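Local coordinates for protein possible MarR-transcriptional regulator (Streptomyces coelicolor, PDB 4B8X) that probably binds DNA as a winged-helix transcriptional regulator of the MarR family, although its exact role is unknown, at residues Leu21-Ala26 against Met113-Gly118; Tyr31-Ala36 against Arg102-Ala107; Glu39-Leu44 against Gly79-Arg84; Ser55-Arg60 against Thr66-Thr71. All coordinates share one frame; numbering follows the deposited sequence. Where two conformers were deposited one is given.

Interaction 1 (Leu21-Ala26 against Met113-Gly118); sequences LGEVDA and MAMDFG
Met115 meets Glu23 and Val24 with the end of its side chain. CB points toward helix 5-28, and CG sits between the backbone N and the carbonyl carbon (chi1 49°), a cramped setting for a side chain. A bend at chi2 turns SD toward Val24, and a second at chi3 swings CE onto the helix itself. This terminal methyl rests 4.1 Å from Glu23 CB and 4.5 Å from Val24 CG1, the two side chains Glu23 and Met115 crossing at a slant. Val24 CG1 then continues the apolar patch: it lies 4.3 Å from Phe117 CD2, approaching the ring obliquely, and 3.8 Å from Phe117 O.

The second segment can turn so sharply because helix 99-114 ends in a Schellman motif, with Asp116 at positive phi and Phe117 N bonded back to Leu112 O. Gly118, at phi 89°, suits a backbone that would press a CB against the preceding carbonyl, and its CA comes to 6.0 Å from Glu23 CA. Ile10 of the second subunit packs on Val24 and Ser6 of that subunit on Phe117, placing the contact beside the dimer interface. With no hydrogen bond between the segments, cohesion here depends on methyl, thioether and aromatic shape, which fixes packing without demanding exact bond directions.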
loop_
_atom_site.group_PDB
_atom_site.type_symbol
_atom_site.label_atom_id
_atom_site.label_comp_id
_atom_site.label_asym_id
_atom_site.label_seq_id
_atom_site.Cartn_x
_atom_site.Cartn_y
_atom_site.Cartn_z
ATOM N N LEU A 21 2.578 6.507 -3.057
ATOM C CA LEU A 21 3.843 5.858 -2.758
ATOM C C LEU A 21 4.825 6.051 -3.911
ATOM O O LEU A 21 6.004 6.306 -3.682
ATOM C CB LEU A 21 3.642 4.379 -2.451
ATOM C CG LEU A 21 4.898 3.610 -2.060
ATOM C CD1 LEU A 21 5.531 4.202 -0.799
ATOM C CD2 LEU A 21 4.569 2.140 -1.888
ATOM N N GLY A 22 4.383 5.893 -5.157
ATOM C CA GLY A 22 5.269 6.104 -6.286
ATOM C C GLY A 22 5.870 7.500 -6.266
ATOM O O GLY A 22 7.059 7.676 -6.502
ATOM N N GLU A 23 5.042 8.506 -6.013
ATOM C CA GLU A 23 5.494 9.896 -5.984
ATOM C C GLU A 23 6.498 10.158 -4.859
ATOM O O GLU A 23 7.539 10.771 -5.084
ATOM C CB GLU A 23 4.305 10.867 -5.887
ATOM C CG GLU A 23 3.467 10.970 -7.166
ATOM C CD GLU A 23 3.993 11.967 -8.196
ATOM O OE1 GLU A 23 4.554 13.025 -7.825
ATOM O OE2 GLU A 23 3.828 11.692 -9.403
ATOM N N VAL A 24 6.180 9.730 -3.644
ATOM C CA VAL A 24 7.070 10.017 -2.512
ATOM C C VAL A 24 8.319 9.146 -2.532
ATOM O O VAL A 24 9.390 9.632 -2.138
ATOM C CB VAL A 24 6.356 9.976 -1.133
ATOM C CG1 VAL A 24 5.279 11.037 -1.099
ATOM C CG2 VAL A 24 5.786 8.594 -0.782
ATOM N N ASP A 25 8.245 7.903 -3.026
ATOM C CA ASP A 25 9.459 7.117 -3.230
ATOM C C ASP A 25 10.411 7.864 -4.185
ATOM O O ASP A 25 11.632 7.870 -3.977
ATOM C CB ASP A 25 9.159 5.723 -3.813
ATOM C CG ASP A 25 8.868 4.630 -2.748
ATOM O OD1 ASP A 25 9.113 4.827 -1.533
ATOM O OD2 ASP A 25 8.415 3.508 -3.154
ATOM N N ALA A 26 9.884 8.494 -5.234
ATOM C CA ALA A 26 10.759 9.169 -6.189
ATOM C C ALA A 26 11.443 10.380 -5.554
ATOM O O ALA A 26 12.593 10.695 -5.864
ATOM C CB ALA A 26 9.974 9.564 -7.448
ATOM N N MET A 113 7.649 18.140 1.583
ATOM C CA MET A 113 6.745 19.247 1.925
ATOM C C MET A 113 6.520 20.136 0.705
ATOM O O MET A 113 5.414 20.591 0.452
ATOM C CB MET A 113 7.313 20.092 3.078
ATOM C CG MET A 113 7.347 19.389 4.426
ATOM S SD MET A 113 5.733 19.210 5.212
ATOM C CE MET A 113 5.410 20.884 5.742
ATOM N N ALA A 114 7.587 20.374 -0.037
ATOM C CA ALA A 114 7.505 21.229 -1.219
ATOM C C ALA A 114 6.516 20.669 -2.272
ATOM O O ALA A 114 5.901 21.434 -3.008
ATOM C CB ALA A 114 8.891 21.425 -1.834
ATOM N N MET A 115 6.377 19.345 -2.365
ATOM C CA MET A 115 5.427 18.700 -3.271
ATOM C C MET A 115 4.190 18.124 -2.580
ATOM O O MET A 115 3.421 17.386 -3.181
ATOM C CB MET A 115 6.111 17.638 -4.160
ATOM C CG MET A 115 7.015 16.605 -3.500
ATOM S SD MET A 115 6.124 15.284 -2.687
ATOM C CE MET A 115 5.525 14.352 -4.097
ATOM N N ASP A 116 3.947 18.557 -1.349
ATOM C CA ASP A 116 2.743 18.205 -0.586
ATOM C C ASP A 116 2.484 16.718 -0.507
ATOM O O ASP A 116 1.351 16.279 -0.526
ATOM C CB ASP A 116 1.479 18.882 -1.140
ATOM C CG ASP A 116 1.445 20.309 -0.857
ATOM O OD1 ASP A 116 1.396 20.669 0.324
ATOM O OD2 ASP A 116 1.435 21.071 -1.839
ATOM N N PHE A 117 3.563 15.938 -0.426
ATOM C CA PHE A 117 3.424 14.481 -0.319
ATOM C C PHE A 117 2.541 13.895 -1.429
ATOM O O PHE A 117 1.937 12.844 -1.235
ATOM C CB PHE A 117 2.933 14.061 1.094
ATOM C CG PHE A 117 3.947 14.308 2.169
ATOM C CD1 PHE A 117 4.113 15.560 2.737
ATOM C CD2 PHE A 117 4.762 13.262 2.595
ATOM C CE1 PHE A 117 5.066 15.751 3.721
ATOM C CE2 PHE A 117 5.690 13.441 3.597
ATOM C CZ PHE A 117 5.840 14.688 4.149
ATOM N N GLY A 118 2.534 14.533 -2.605
ATOM C CA GLY A 118 1.771 14.010 -3.724
ATOM C C GLY A 118 0.323 14.486 -3.809
ATOM O O GLY A 118 -0.395 14.105 -4.742
#

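Interaction 2 (Tyr31-Ala36 against Arg102-Ala107)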
loop_
_atom_site.group_PDB
_atom_site.type_symbol
_atom_site.label_atom_id
_atom_site.label_comp_id
_atom_site.label_asym_id
_atom_site.label_seq_id
_atom_site.Cartn_x
_atom_site.Cartn_y
_atom_site.Cartn_z
ATOM N N TYR A 31 18.240 10.466 -1.912
ATOM C CA TYR A 31 18.882 10.322 -0.608
ATOM C C TYR A 31 19.237 8.873 -0.259
ATOM O O TYR A 31 19.718 8.604 0.847
ATOM C CB TYR A 31 17.979 10.897 0.478
ATOM C CG TYR A 31 17.684 12.345 0.247
ATOM C CD1 TYR A 31 18.622 13.308 0.558
ATOM C CD2 TYR A 31 16.488 12.755 -0.338
ATOM C CE1 TYR A 31 18.366 14.648 0.318
ATOM C CE2 TYR A 31 16.220 14.088 -0.582
ATOM C CZ TYR A 31 17.174 15.036 -0.252
ATOM O OH TYR A 31 16.940 16.366 -0.479
ATOM N N GLY A 32 18.997 7.945 -1.183
ATOM C CA GLY A 32 19.241 6.529 -0.938
ATOM C C GLY A 32 18.140 5.861 -0.123
ATOM O O GLY A 32 18.308 4.742 0.364
ATOM N N LEU A 33 16.999 6.537 0.002
ATOM C CA LEU A 33 15.900 6.058 0.833
ATOM C C LEU A 33 14.767 5.516 -0.005
ATOM O O LEU A 33 14.634 5.875 -1.164
ATOM C CB LEU A 33 15.321 7.213 1.674
ATOM C CG LEU A 33 16.288 7.869 2.661
ATOM C CD1 LEU A 33 15.670 9.129 3.219
ATOM C CD2 LEU A 33 16.661 6.908 3.771
ATOM N N THR A 34 13.951 4.676 0.627
ATOM C CA THR A 34 12.569 4.460 0.240
ATOM C C THR A 34 11.687 5.187 1.243
ATOM O O THR A 34 12.169 5.630 2.295
ATOM C CB THR A 34 12.222 2.971 0.303
ATOM O OG1 THR A 34 12.379 2.521 1.660
ATOM C CG2 THR A 34 13.080 2.158 -0.662
ATOM N N PHE A 35 10.403 5.315 0.958
ATOM C CA PHE A 35 9.549 6.032 1.873
ATOM C C PHE A 35 9.513 5.330 3.227
ATOM O O PHE A 35 9.479 5.981 4.258
ATOM C CB PHE A 35 8.146 6.230 1.285
ATOM C CG PHE A 35 7.325 7.247 2.024
ATOM C CD1 PHE A 35 7.706 8.573 2.031
ATOM C CD2 PHE A 35 6.173 6.898 2.671
ATOM C CE1 PHE A 35 6.969 9.529 2.682
ATOM C CE2 PHE A 35 5.422 7.846 3.343
ATOM C CZ PHE A 35 5.816 9.168 3.338
ATOM N N ALA A 36 9.527 3.997 3.218
ATOM C CA ALA A 36 9.531 3.222 4.456
ATOM C C ALA A 36 10.761 3.574 5.318
ATOM O O ALA A 36 10.670 3.711 6.547
ATOM C CB ALA A 36 9.502 1.727 4.145
ATOM N N ARG A 102 20.040 12.661 10.655
ATOM C CA ARG A 102 19.257 13.872 10.918
ATOM C C ARG A 102 19.340 14.845 9.747
ATOM O O ARG A 102 18.337 15.433 9.361
ATOM C CB ARG A 102 19.741 14.521 12.222
ATOM C CG ARG A 102 19.424 13.680 13.447
ATOM C CD ARG A 102 19.836 14.378 14.734
ATOM N NE ARG A 102 19.654 13.545 15.916
ATOM C CZ ARG A 102 18.493 13.347 16.544
ATOM N NH1 ARG A 102 17.362 13.902 16.111
ATOM N NH2 ARG A 102 18.442 12.588 17.639
ATOM N N GLU A 103 20.522 15.013 9.168
ATOM C CA GLU A 103 20.690 15.896 8.020
ATOM C C GLU A 103 19.870 15.408 6.829
ATOM O O GLU A 103 19.208 16.199 6.137
ATOM C CB GLU A 103 22.166 16.007 7.620
ATOM C CG GLU A 103 23.052 16.697 8.652
ATOM C CD GLU A 103 24.538 16.514 8.400
ATOM O OE1 GLU A 103 24.900 15.837 7.411
ATOM O OE2 GLU A 103 25.339 17.070 9.187
ATOM N N VAL A 104 19.922 14.112 6.573
ATOM C CA VAL A 104 19.210 13.546 5.437
ATOM C C VAL A 104 17.707 13.659 5.620
ATOM O O VAL A 104 16.991 14.079 4.695
ATOM C CB VAL A 104 19.651 12.085 5.185
ATOM C CG1 VAL A 104 18.676 11.368 4.256
ATOM C CG2 VAL A 104 21.103 12.047 4.694
ATOM N N VAL A 105 17.204 13.332 6.803
ATOM C CA VAL A 105 15.769 13.369 6.950
ATOM C C VAL A 105 15.258 14.838 6.899
ATOM O O VAL A 105 14.176 15.071 6.377
ATOM C CB VAL A 105 15.316 12.547 8.180
ATOM C CG1 VAL A 105 15.586 13.305 9.471
ATOM C CG2 VAL A 105 13.848 12.166 8.084
ATOM N N GLU A 106 16.039 15.813 7.373
ATOM C CA GLU A 106 15.700 17.241 7.221
ATOM C C GLU A 106 15.533 17.605 5.742
ATOM O O GLU A 106 14.565 18.257 5.339
ATOM C CB GLU A 106 16.792 18.126 7.851
ATOM C CG GLU A 106 16.580 19.630 7.667
ATOM C CD GLU A 106 17.759 20.495 8.130
ATOM O OE1 GLU A 106 18.922 20.040 8.056
ATOM O OE2 GLU A 106 17.522 21.652 8.540
ATOM N N ALA A 107 16.505 17.215 4.946
ATOM C CA ALA A 107 16.502 17.527 3.528
ATOM C C ALA A 107 15.348 16.825 2.810
ATOM O O ALA A 107 14.654 17.444 1.981
ATOM C CB ALA A 107 17.840 17.165 2.907
#
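The hydroxyl of Tyr31 lies beside Ala107, OH standing 3.6 Å from Ala107 CB, and it is held by a hydrogen bond to Asp111 OD2 one turn farther along helix 99-114. That bond probably helps to keep the phenol stretched along the helix surface, and the rest of the ring supplies apolar contact on the way. Tyr31 CE1 comes to 3.6 Å from Ala107 CB, which meets the ring obliquely; the small alanine lets the phenol lie close to the backbone of the helix. Nearer the root, Tyr31 CB is 3.9 Å from Val104 CG1, and the two side chains run past each other in opposite directions.

Val104 CG1 is used twice, because it is also 3.9 Å from Leu33 CD1. Here the side chains reach toward each other tip to tip. The valine puts this branch opposite its own backbone N (chi1 165°), toward Tyr31 and Leu33, while CG2 packs on Leu80. Gly32, between the two contributors from the loop, takes a positive phi of 79° that glycine adopts readily.

Just beyond, Thr34 is the N-cap of helix 35-45, its OG1 bonded to Arg37 N, while Asp25 OD1 receives Phe35 N. Tyr31 and Leu33 thus lay the loop joining helices 5-28 and 35-45 against helix 99-114, as in MarR proteins, where this long helix leads from the winged-helix domain to the dimerisation region.

Interaction 3 (Glu39-Leu44 against Gly79-Arg84); sequences EALVLL and GLVAKR
The core of the winged helix is closed here, where Leu41 and Leu44 of helix 35-45 pack on Leu80, just before strand 81-85, and on Val81, its first residue. That strand pairs with 93-97 in the antiparallel hairpin that forms the wing, and it follows directly on helix 65-77, the second helix of the helix-turn-helix. Gly79 makes the turn between them: at phi 75° it ends the helix in a Schellman motif, a conformation glycine accepts easily, and the chain then passes through Leu80 into the strand, both Leu80 and Val81 directing their side chains at helix 35-45.

All four contributing side chains are buried and aliphatic, as befits an interface with no hydrogen bond across it. Leu41 does most of the work from the helix side. Its CB is directed past the strand, but CG stands opposite the carbonyl carbon (chi1 -69°) and the extended chi2 carries both methyls across the gap. CD1 touches Leu80 CD1 at 4.1 Å, the side chains crossing at about a right angle, while CD2 lies 4.0 Å from Leu80 O. Leu75 of helix 65-77 and Ile97 of strand 93-97 also pack on Leu41, so helix 35-45 is held by both the wing hairpin and helix 65-77. Val104 and Lys100 of helix 99-114 cover Leu80.

Val81 presents one branch to two leucines separated by about a helical turn: its CG2 is 3.8 Å from Leu41 CD2 and 4.0 Å from Leu44 CD1.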
loop_
_atom_site.group_PDB
_atom_site.type_symbol
_atom_site.label_atom_id
_atom_site.label_comp_id
_atom_site.label_asym_id
_atom_site.label_seq_id
_atom_site.Cartn_x
_atom_site.Cartn_y
_atom_site.Cartn_z
ATOM N N GLU A 39 10.294 7.040 6.778
ATOM C CA GLU A 39 9.376 7.059 7.906
ATOM C C GLU A 39 10.062 6.607 9.189
ATOM O O GLU A 39 9.779 7.118 10.273
ATOM C CB GLU A 39 8.157 6.192 7.637
ATOM C CG GLU A 39 7.258 6.690 6.511
ATOM C CD GLU A 39 6.180 5.665 6.137
ATOM O OE1 GLU A 39 6.473 4.548 5.619
ATOM O OE2 GLU A 39 5.022 5.994 6.359
ATOM N N ALA A 40 10.949 5.632 9.088
ATOM C CA ALA A 40 11.682 5.167 10.274
ATOM C C ALA A 40 12.591 6.275 10.844
ATOM O O ALA A 40 12.673 6.470 12.076
ATOM C CB ALA A 40 12.483 3.917 9.949
ATOM N N LEU A 41 13.282 6.999 9.966
ATOM C CA LEU A 41 14.121 8.110 10.407
ATOM C C LEU A 41 13.267 9.178 11.082
ATOM O O LEU A 41 13.650 9.717 12.132
ATOM C CB LEU A 41 14.881 8.750 9.260
ATOM C CG LEU A 41 15.979 7.901 8.623
ATOM C CD1 LEU A 41 16.546 8.563 7.386
ATOM C CD2 LEU A 41 17.092 7.641 9.633
ATOM N N VAL A 42 12.119 9.540 10.508
ATOM C CA VAL A 42 11.281 10.568 11.108
ATOM C C VAL A 42 10.864 10.102 12.515
ATOM O O VAL A 42 10.892 10.891 13.461
ATOM C CB VAL A 42 10.025 10.867 10.249
ATOM C CG1 VAL A 42 9.093 11.788 11.018
ATOM C CG2 VAL A 42 10.435 11.485 8.932
ATOM N N LEU A 43 10.463 8.838 12.674
ATOM C CA LEU A 43 10.066 8.329 13.968
ATOM C C LEU A 43 11.177 8.565 14.989
ATOM O O LEU A 43 10.938 8.990 16.123
ATOM C CB LEU A 43 9.728 6.852 13.842
ATOM C CG LEU A 43 9.357 6.103 15.127
ATOM C CD1 LEU A 43 8.148 6.674 15.841
ATOM C CD2 LEU A 43 9.148 4.618 14.826
ATOM N N LEU A 44 12.411 8.227 14.611
ATOM C CA LEU A 44 13.532 8.412 15.533
ATOM C C LEU A 44 13.722 9.887 15.937
ATOM O O LEU A 44 14.085 10.176 17.064
ATOM C CB LEU A 44 14.805 7.805 14.950
ATOM C CG LEU A 44 14.790 6.280 14.808
ATOM C CD1 LEU A 44 16.054 5.838 14.092
ATOM C CD2 LEU A 44 14.643 5.607 16.173
ATOM N N GLY A 79 24.944 4.867 6.872
ATOM C CA GLY A 79 25.450 5.758 7.921
ATOM C C GLY A 79 24.438 6.647 8.613
ATOM O O GLY A 79 24.819 7.602 9.293
ATOM N N LEU A 80 23.160 6.307 8.463
ATOM C CA LEU A 80 22.072 7.154 8.971
ATOM C C LEU A 80 21.540 6.731 10.344
ATOM O O LEU A 80 20.865 7.529 11.010
ATOM C CB LEU A 80 20.937 7.183 7.942
ATOM C CG LEU A 80 21.363 7.539 6.509
ATOM C CD1 LEU A 80 20.130 7.587 5.611
ATOM C CD2 LEU A 80 22.177 8.836 6.398
ATOM N N VAL A 81 21.817 5.491 10.744
ATOM C CA VAL A 81 21.425 4.935 12.006
ATOM C C VAL A 81 22.609 4.084 12.499
ATOM O O VAL A 81 23.409 3.592 11.694
ATOM C CB VAL A 81 20.157 4.053 11.816
ATOM C CG1 VAL A 81 19.905 3.100 12.996
ATOM C CG2 VAL A 81 18.960 4.950 11.541
ATOM N N ALA A 82 22.696 3.938 13.811
ATOM C CA ALA A 82 23.585 3.000 14.482
ATOM C C ALA A 82 22.777 2.081 15.402
ATOM O O ALA A 82 21.771 2.471 15.945
ATOM C CB ALA A 82 24.633 3.769 15.286
ATOM N N LYS A 83 23.213 0.831 15.543
ATOM C CA LYS A 83 22.593 -0.137 16.441
ATOM C C LYS A 83 23.478 -0.429 17.643
ATOM O O LYS A 83 24.715 -0.401 17.548
ATOM C CB LYS A 83 22.405 -1.470 15.700
ATOM C CG LYS A 83 21.444 -1.377 14.529
ATOM C CD LYS A 83 20.951 -2.737 14.076
ATOM C CE LYS A 83 22.090 -3.707 13.899
ATOM N NZ LYS A 83 21.653 -4.919 13.160
ATOM N N ARG A 84 22.837 -0.775 18.756
ATOM C CA ARG A 84 23.525 -1.319 19.920
ATOM C C ARG A 84 22.545 -2.140 20.723
ATOM O O ARG A 84 21.339 -1.985 20.588
ATOM C CB ARG A 84 24.091 -0.210 20.798
ATOM C CG ARG A 84 25.358 0.445 20.276
ATOM C CD ARG A 84 26.503 -0.535 20.028
ATOM N NE ARG A 84 27.759 0.201 19.933
ATOM C CZ ARG A 84 28.118 0.932 18.886
ATOM N NH1 ARG A 84 27.324 1.023 17.830
ATOM N NH2 ARG A 84 29.269 1.588 18.902
#

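Interaction 4 (Ser55-Arg60 against Thr66-Thr71)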
loop_
_atom_site.group_PDB
_atom_site.type_symbol
_atom_site.label_atom_id
_atom_site.label_comp_id
_atom_site.label_asym_id
_atom_site.label_seq_id
_atom_site.Cartn_x
_atom_site.Cartn_y
_atom_site.Cartn_z
ATOM N N SER A 55 11.751 -3.414 18.412
ATOM C CA SER A 55 10.398 -3.942 18.601
ATOM C C SER A 55 9.391 -2.796 18.570
ATOM O O SER A 55 8.303 -2.918 18.010
ATOM C CB SER A 55 10.284 -4.716 19.915
ATOM O OG SER A 55 10.687 -3.925 21.016
ATOM N N LYS A 56 9.777 -1.676 19.167
ATOM C CA LYS A 56 8.932 -0.499 19.216
ATOM C C LYS A 56 8.795 0.166 17.844
ATOM O O LYS A 56 7.717 0.651 17.479
ATOM C CB LYS A 56 9.473 0.511 20.233
ATOM N N ILE A 57 9.871 0.165 17.059
ATOM C CA ILE A 57 9.784 0.667 15.705
ATOM C C ILE A 57 8.761 -0.151 14.889
ATOM O O ILE A 57 7.936 0.405 14.174
ATOM C CB ILE A 57 11.162 0.619 15.019
ATOM C CG1 ILE A 57 12.168 1.574 15.704
ATOM C CG2 ILE A 57 11.016 0.967 13.542
ATOM C CD1 ILE A 57 13.617 1.412 15.254
ATOM N N GLY A 58 8.795 -1.470 15.015
ATOM C CA GLY A 58 7.807 -2.306 14.324
ATOM C C GLY A 58 6.365 -2.044 14.717
ATOM O O GLY A 58 5.465 -2.087 13.860
ATOM N N GLU A 59 6.150 -1.807 16.018
ATOM C CA GLU A 59 4.821 -1.533 16.551
ATOM C C GLU A 59 4.297 -0.217 16.019
ATOM O O GLU A 59 3.139 -0.118 15.626
ATOM C CB GLU A 59 4.831 -1.490 18.083
ATOM C CG GLU A 59 5.036 -2.842 18.738
ATOM C CD GLU A 59 5.580 -2.731 20.153
ATOM O OE1 GLU A 59 5.077 -1.901 20.940
ATOM O OE2 GLU A 59 6.510 -3.484 20.468
ATOM N N ARG A 60 5.152 0.793 16.000
ATOM C CA ARG A 60 4.755 2.123 15.583
ATOM C C ARG A 60 4.550 2.223 14.080
ATOM O O ARG A 60 3.655 2.946 13.642
ATOM C CB ARG A 60 5.804 3.146 16.028
ATOM C CG ARG A 60 5.809 3.416 17.521
ATOM C CD ARG A 60 4.662 4.343 17.913
ATOM N N THR A 66 11.017 -8.606 10.420
ATOM C CA THR A 66 12.055 -8.739 9.409
ATOM C C THR A 66 12.125 -7.518 8.508
ATOM O O THR A 66 13.188 -7.217 8.000
ATOM C CB THR A 66 11.897 -10.019 8.552
ATOM O OG1 THR A 66 10.632 -9.993 7.891
ATOM C CG2 THR A 66 12.024 -11.283 9.423
ATOM N N SER A 67 11.004 -6.806 8.340
ATOM C CA SER A 67 10.998 -5.537 7.603
ATOM C C SER A 67 11.701 -4.435 8.413
ATOM O O SER A 67 12.418 -3.597 7.844
ATOM C CB SER A 67 9.556 -5.129 7.252
ATOM O OG SER A 67 9.471 -3.793 6.766
ATOM N N VAL A 68 11.479 -4.417 9.735
ATOM C CA VAL A 68 12.204 -3.460 10.594
ATOM C C VAL A 68 13.701 -3.729 10.476
ATOM O O VAL A 68 14.478 -2.790 10.314
ATOM C CB VAL A 68 11.794 -3.546 12.082
ATOM C CG1 VAL A 68 12.618 -2.576 12.934
ATOM C CG2 VAL A 68 10.315 -3.224 12.255
ATOM N N THR A 69 14.115 -4.996 10.518
ATOM C CA THR A 69 15.529 -5.285 10.398
ATOM C C THR A 69 16.051 -4.848 9.034
ATOM O O THR A 69 17.113 -4.231 8.928
ATOM C CB THR A 69 15.793 -6.774 10.605
ATOM O OG1 THR A 69 15.346 -7.151 11.925
ATOM C CG2 THR A 69 17.263 -7.106 10.376
ATOM N N ASN A 70 15.292 -5.116 7.968
ATOM C CA ASN A 70 15.712 -4.689 6.619
ATOM C C ASN A 70 15.929 -3.181 6.564
ATOM O O ASN A 70 16.948 -2.671 6.077
ATOM C CB ASN A 70 14.672 -5.160 5.589
ATOM C CG ASN A 70 15.069 -4.896 4.130
ATOM O OD1 ASN A 70 14.951 -3.779 3.625
ATOM N ND2 ASN A 70 15.428 -5.964 3.407
ATOM N N THR A 71 14.944 -2.463 7.060
ATOM C CA THR A 71 14.995 -0.996 7.062
ATOM C C THR A 71 16.125 -0.424 7.902
ATOM O O THR A 71 16.905 0.421 7.411
ATOM C CB THR A 71 13.633 -0.445 7.513
ATOM O OG1 THR A 71 12.737 -0.587 6.419
ATOM C CG2 THR A 71 13.709 1.043 7.954
#
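Val68 bears on Gly58 and Ile57 with one methyl apiece. CG2 sits against the bare backbone of the glycine, 3.4 Å from Gly58 CA and 3.6 Å from Gly58 N, and CG1 lies 3.9 Å from Ile57 CG2, the two branched side chains meeting at an oblique angle. A chi1 of 178° carries CG1 away from the valine's backbone N and spreads the fork over both neighbours. Glycine fits because the helices are so close: Gly58 CA and Val68 CA are 5.9 Å apart, and a CB on Gly58 would stand only about 3.2 Å from Val68 CG2, a tight fit. Beta-branched Ile57 and Val68 give broad, stiff surfaces suited to such close packing.

Helices 54-61 and 65-77, with the short turn between them, form the helix-turn-helix unit that in this family probably carries DNA recognition. At the start of helix 65-77, Thr66 OG1 bonds to His64 ND1 and Thr69 OG1 to Pro65 O, tying down its first turn. Met54 packs on Val68 from the start of the first helix. Helix 35-45 braces the pair, its Leu43 touching Arg60 and its Ala40 touching Thr71.

Overall arrangement
From the N terminus, helix 5-28 first enters interaction 1, which closes the longest loop, back to the end of helix 99-114. The loop of interaction 2 lies within it, joining the entry of helix 35-45 to helix 99-114. Interaction 3 closes a shorter loop inside this, from helix 35-45 to the wing strand, and interaction 4 is the innermost, bridging the helix-turn-helix; none cross. Interactions 1 and 2 touch through Phe35, 2 and 3 through Val105 against Val42, and 3 and 4 through Ala40 against Thr71. The series thus runs from the dimer-facing helices to the probable DNA-binding unit, interactions 1 and 4 lying about 23 Å apart between centres.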